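Local coordinates for ferric-siderophore receptor protein (Streptomyces coelicolor, PDB 2X4L), which probably binds ferric siderophores outside the membrane and hands them to an uptake system, at residues 150-153 / 154-158; 312-315 / 316-320. All coordinates share one frame; numbering follows the deposited sequence.

In the fold
Both contacts are local and each sits at one end of a helix. Contact 1 comes first along the chain. It follows strand 142-146, one of the two outermost strands of the five-stranded parallel sheet, and carries the connecting loop into helix 153-165. Contact 2 comes later, near the C-terminal end of helix 304-320. The two lie in series and neither encloses the other. Their centres are about 22 Å apart, and their nearest atoms are about 10 Å apart. Helix 304-320 links their surroundings: its start packs on Leu152 and Leu156, and its end is contact 2. Helix 173-195 also borders both, with Phe182 beside contact 1 and Arg188 beside contact 2.

Contact 1: 150-153 / 154-158; sequences RQLT and QPLQR
Arg150 lays its side chain across that of Gln154, and the two run at about a right angle to each other. CD of Arg150 packs on CG of Gln154 at 3.6 Å. The amide end bends back at chi2 (130°), which brings OE1 of Gln154 to 3.4 Å from CB of Arg150. The guanidinium and amide planes are turned 48° apart, with NH1 of Arg150 3.5 Å from NE2 of Gln154. This is an oblique approach of two donor groups. The guanidinium is held instead through NE, which bonds to the carbonyl of Phe148. CD of Arg150 also passes 3.9 Å from CD of Pro155. With an alanine here, the NE donor to Phe148 O is gone and the Gln154 amide would probably be freer to turn.

After Leu152 the backbone turns into a helix. Gln154 N donates to Gln151 O at 2.9 Å, an i to i+3 bond. The next two are i to i+4: Leu156 N reaches Leu152 O, and Gln157 N reaches Thr153 O. Pro155 has no N-H to give, and its CD rests 3.2 Å from Gln151 O.

On the buried side, CG of Leu152 meets CD1 of Leu156 at 3.8 Å. Cys307 of helix 304-320 touches both leucines. Phe182 of helix 173-195 touches Thr153 and Leu156.

The arrangement is that of a helix N-terminus with proline in its first turn, here where a loop leaves a parallel sheet strand and enters the next helix.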
loop_
_atom_site.group_PDB
_atom_site.type_symbol
_atom_site.label_atom_id
_atom_site.label_comp_id
_atom_site.label_asym_id
_atom_site.label_seq_id
_atom_site.Cartn_x
_atom_site.Cartn_y
_atom_site.Cartn_z
ATOM N N ARG A 150 -8.958 5.288 -7.342
ATOM C CA ARG A 150 -8.652 4.666 -8.633
ATOM C C ARG A 150 -8.263 3.200 -8.398
ATOM O O ARG A 150 -8.035 2.814 -7.254
ATOM C CB ARG A 150 -7.518 5.382 -9.355
ATOM C CG ARG A 150 -6.193 5.318 -8.564
ATOM C CD ARG A 150 -5.135 6.392 -9.011
ATOM N NE ARG A 150 -5.680 7.719 -8.878
ATOM C CZ ARG A 150 -5.207 8.754 -9.603
ATOM N NH1 ARG A 150 -4.224 8.584 -10.479
ATOM N NH2 ARG A 150 -5.748 9.969 -9.448
ATOM N N GLN A 151 -8.151 2.383 -9.463
ATOM C CA GLN A 151 -7.736 1.036 -9.306
ATOM C C GLN A 151 -6.254 0.909 -9.364
ATOM O O GLN A 151 -5.571 1.684 -10.007
ATOM C CB GLN A 151 -8.335 0.168 -10.417
ATOM C CG GLN A 151 -9.876 0.061 -10.265
ATOM C CD GLN A 151 -10.496 -0.719 -11.375
ATOM O OE1 GLN A 151 -9.919 -1.658 -11.913
ATOM N NE2 GLN A 151 -11.771 -0.387 -11.662
ATOM N N LEU A 152 -5.778 -0.108 -8.670
ATOM C CA LEU A 152 -4.364 -0.406 -8.498
ATOM C C LEU A 152 -3.528 -0.398 -9.790
ATOM O O LEU A 152 -2.413 -0.079 -9.775
ATOM C CB LEU A 152 -4.234 -1.752 -7.815
ATOM C CG LEU A 152 -2.891 -2.309 -7.416
ATOM C CD1 LEU A 152 -2.139 -1.378 -6.434
ATOM C CD2 LEU A 152 -2.902 -3.747 -6.951
ATOM N N THR A 153 -4.128 -0.815 -10.884
ATOM C CA THR A 153 -3.392 -0.910 -12.126
ATOM C C THR A 153 -2.885 0.473 -12.566
ATOM O O THR A 153 -1.900 0.551 -13.209
ATOM C CB THR A 153 -4.292 -1.543 -13.223
ATOM O OG1 THR A 153 -5.544 -0.953 -13.116
ATOM C CG2 THR A 153 -4.416 -3.048 -13.011
ATOM N N GLN A 154 -3.600 1.518 -12.156
ATOM C CA GLN A 154 -3.222 2.894 -12.446
ATOM C C GLN A 154 -1.840 3.215 -11.889
ATOM O O GLN A 154 -0.874 3.317 -12.645
ATOM C CB GLN A 154 -4.258 3.866 -11.878
ATOM C CG GLN A 154 -3.996 5.323 -12.223
ATOM C CD GLN A 154 -5.218 6.014 -12.797
ATOM O OE1 GLN A 154 -6.351 5.598 -12.555
ATOM N NE2 GLN A 154 -4.992 7.076 -13.561
ATOM N N PRO A 155 -1.741 3.378 -10.572
ATOM C CA PRO A 155 -0.443 3.692 -9.973
ATOM C C PRO A 155 0.628 2.666 -10.284
ATOM O O PRO A 155 1.770 3.021 -10.257
ATOM C CB PRO A 155 -0.767 3.771 -8.479
ATOM C CG PRO A 155 -2.040 2.954 -8.302
ATOM C CD PRO A 155 -2.801 3.310 -9.555
ATOM N N LEU A 156 0.257 1.406 -10.564
ATOM C CA LEU A 156 1.317 0.445 -11.010
ATOM C C LEU A 156 1.940 0.862 -12.320
ATOM O O LEU A 156 3.164 0.843 -12.495
ATOM C CB LEU A 156 0.763 -0.974 -11.129
ATOM C CG LEU A 156 0.587 -1.665 -9.770
ATOM C CD1 LEU A 156 -0.134 -3.032 -9.964
ATOM C CD2 LEU A 156 1.937 -1.973 -9.200
ATOM N N GLN A 157 1.103 1.230 -13.263
ATOM C CA GLN A 157 1.734 1.603 -14.515
ATOM C C GLN A 157 2.429 2.968 -14.373
ATOM O O GLN A 157 3.498 3.117 -14.992
ATOM C CB GLN A 157 0.767 1.510 -15.597
ATOM C CG GLN A 157 -0.357 2.421 -15.569
ATOM C CD GLN A 157 -0.903 2.540 -16.981
ATOM O OE1 GLN A 157 -1.984 2.002 -17.292
ATOM N NE2 GLN A 157 -0.125 3.171 -17.862
ATOM N N ARG A 158 1.905 3.889 -13.527
ATOM C CA ARG A 158 2.518 5.262 -13.340
ATOM C C ARG A 158 3.941 5.055 -12.687
ATOM O O ARG A 158 4.974 5.665 -13.052
ATOM C CB ARG A 158 1.659 6.185 -12.467
ATOM C CG ARG A 158 0.282 6.635 -13.100
ATOM C CD ARG A 158 0.537 7.563 -14.295
ATOM N NE ARG A 158 0.857 8.911 -13.792
ATOM C CZ ARG A 158 1.841 9.686 -14.206
ATOM N NH1 ARG A 158 2.730 9.296 -15.155
ATOM N NH2 ARG A 158 1.914 10.882 -13.660
#

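Contact 2: 312-315 / 316-320; sequences DNLA and EAIEN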
loop_
_atom_site.group_PDB
_atom_site.type_symbol
_atom_site.label_atom_id
_atom_site.label_comp_id
_atom_site.label_asym_id
_atom_site.label_seq_id
_atom_site.Cartn_x
_atom_site.Cartn_y
_atom_site.Cartn_z
ATOM N N ASP A 312 -2.705 -13.161 -5.555
ATOM C CA ASP A 312 -2.647 -14.620 -5.244
ATOM C C ASP A 312 -3.196 -14.880 -3.854
ATOM O O ASP A 312 -3.867 -15.908 -3.679
ATOM C CB ASP A 312 -1.176 -15.136 -5.349
ATOM C CG ASP A 312 -0.762 -15.420 -6.743
ATOM O OD1 ASP A 312 -1.594 -15.843 -7.612
ATOM O OD2 ASP A 312 0.470 -15.271 -7.027
ATOM N N ASN A 313 -2.829 -14.052 -2.861
ATOM C CA ASN A 313 -3.229 -14.434 -1.489
ATOM C C ASN A 313 -4.750 -14.377 -1.353
ATOM O O ASN A 313 -5.380 -15.234 -0.702
ATOM C CB ASN A 313 -2.634 -13.487 -0.442
ATOM C CG ASN A 313 -1.177 -13.681 -0.272
ATOM O OD1 ASN A 313 -0.578 -14.687 -0.719
ATOM N ND2 ASN A 313 -0.582 -12.647 0.351
ATOM N N LEU A 314 -5.352 -13.356 -1.925
ATOM C CA LEU A 314 -6.808 -13.208 -1.848
ATOM C C LEU A 314 -7.527 -14.279 -2.697
ATOM O O LEU A 314 -8.518 -14.860 -2.247
ATOM C CB LEU A 314 -7.219 -11.758 -2.264
ATOM C CG LEU A 314 -8.743 -11.538 -2.209
ATOM C CD1 LEU A 314 -9.349 -11.795 -0.803
ATOM C CD2 LEU A 314 -9.003 -10.098 -2.516
ATOM N N ALA A 315 -6.991 -14.521 -3.922
ATOM C CA ALA A 315 -7.528 -15.659 -4.651
ATOM C C ALA A 315 -7.495 -16.997 -3.875
ATOM O O ALA A 315 -8.490 -17.716 -3.833
ATOM C CB ALA A 315 -6.814 -15.843 -5.999
ATOM N N GLU A 316 -6.345 -17.297 -3.279
ATOM C CA GLU A 316 -6.193 -18.525 -2.509
ATOM C C GLU A 316 -7.229 -18.590 -1.374
ATOM O O GLU A 316 -7.827 -19.642 -1.137
ATOM C CB GLU A 316 -4.763 -18.599 -1.954
ATOM C CG GLU A 316 -4.526 -19.847 -1.100
ATOM C CD GLU A 316 -3.135 -19.857 -0.558
ATOM O OE1 GLU A 316 -2.632 -18.890 0.040
ATOM O OE2 GLU A 316 -2.477 -20.868 -0.781
ATOM N N ALA A 317 -7.426 -17.487 -0.658
ATOM C CA ALA A 317 -8.315 -17.489 0.440
ATOM C C ALA A 317 -9.750 -17.756 -0.056
ATOM O O ALA A 317 -10.467 -18.588 0.489
ATOM C CB ALA A 317 -8.244 -16.116 1.194
ATOM N N ILE A 318 -10.108 -17.108 -1.180
ATOM C CA ILE A 318 -11.472 -17.306 -1.703
ATOM C C ILE A 318 -11.670 -18.710 -2.245
ATOM O O ILE A 318 -12.706 -19.335 -2.017
ATOM C CB ILE A 318 -11.759 -16.223 -2.791
ATOM C CG1 ILE A 318 -11.893 -14.834 -2.071
ATOM C CG2 ILE A 318 -13.124 -16.508 -3.545
ATOM C CD1 ILE A 318 -11.968 -13.690 -3.129
ATOM N N GLU A 319 -10.671 -19.213 -2.941
ATOM C CA GLU A 319 -10.732 -20.591 -3.501
ATOM C C GLU A 319 -11.015 -21.629 -2.431
ATOM O O GLU A 319 -11.786 -22.558 -2.672
ATOM C CB GLU A 319 -9.370 -20.939 -4.214
ATOM C CG GLU A 319 -9.166 -20.170 -5.500
ATOM C CD GLU A 319 -7.725 -20.036 -5.907
ATOM O OE1 GLU A 319 -6.813 -20.606 -5.183
ATOM O OE2 GLU A 319 -7.444 -19.339 -6.928
ATOM N N ASN A 320 -10.421 -21.417 -1.259
ATOM C CA ASN A 320 -10.497 -22.438 -0.197
ATOM C C ASN A 320 -11.494 -22.117 0.889
ATOM O O ASN A 320 -11.768 -23.014 1.713
ATOM C CB ASN A 320 -9.115 -22.616 0.301
ATOM C CG ASN A 320 -8.236 -23.181 -0.820
ATOM O OD1 ASN A 320 -7.417 -22.473 -1.475
ATOM N ND2 ASN A 320 -8.454 -24.479 -1.120
HETATM O O HOH W 1 -3.984 -16.767 1.120
HETATM O O HOH W 2 -0.815 -17.457 -1.780
#
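OE1 of Glu316 accepts hydrogen bonds from two waters. One, at 2.7 Å from OE1, also donates to the backbone O of Asn313. The other bonds to OD1 of Asn313 at 3.0 Å. These bridges join residues three apart on the last turns of an alpha-helix, 304-320. Glu316 reaches the waters with CG anti to its own N (chi1 179°) and an extended chain beyond.

The carbonyl of Asn313 has two donors, the first water and the N of Ala317. Four i to i+4 backbone bonds join 312-315 to 316-320. Besides the bond to Asn313 O, Glu316 N binds Asp312 O, Ile318 N binds Leu314 O, and Glu319 N binds Ala315 O. The last measures 2.8 Å.

On the buried side of the helix, CD1 of Leu314 touches CD1 of Ile318 at 4.0 Å. Ile264 of strand 262-266 packs on Leu314. The side chain of Ala317 meets that strand at Val262 and strand 293-296 at Ile294. This face of the helix therefore lies against the mixed sheet.

Another face meets helix 173-195. There Arg188 bridges two acidic side chains, Asp312 through OD1 and Glu319 through OE2. Its positive charge probably eases the mutual repulsion of these carboxylates, whose OD1 and OE2 are 6.8 Å apart. At the helix end, Lys196 NZ bonds to the carbonyls of Ile318 and Glu319. The Glu319 side chain folds over the Ala315 carbonyl, with CG 3.0 Å from O of Ala315, and OE2 of Glu319 lies 3.7 Å from CB of Ala315.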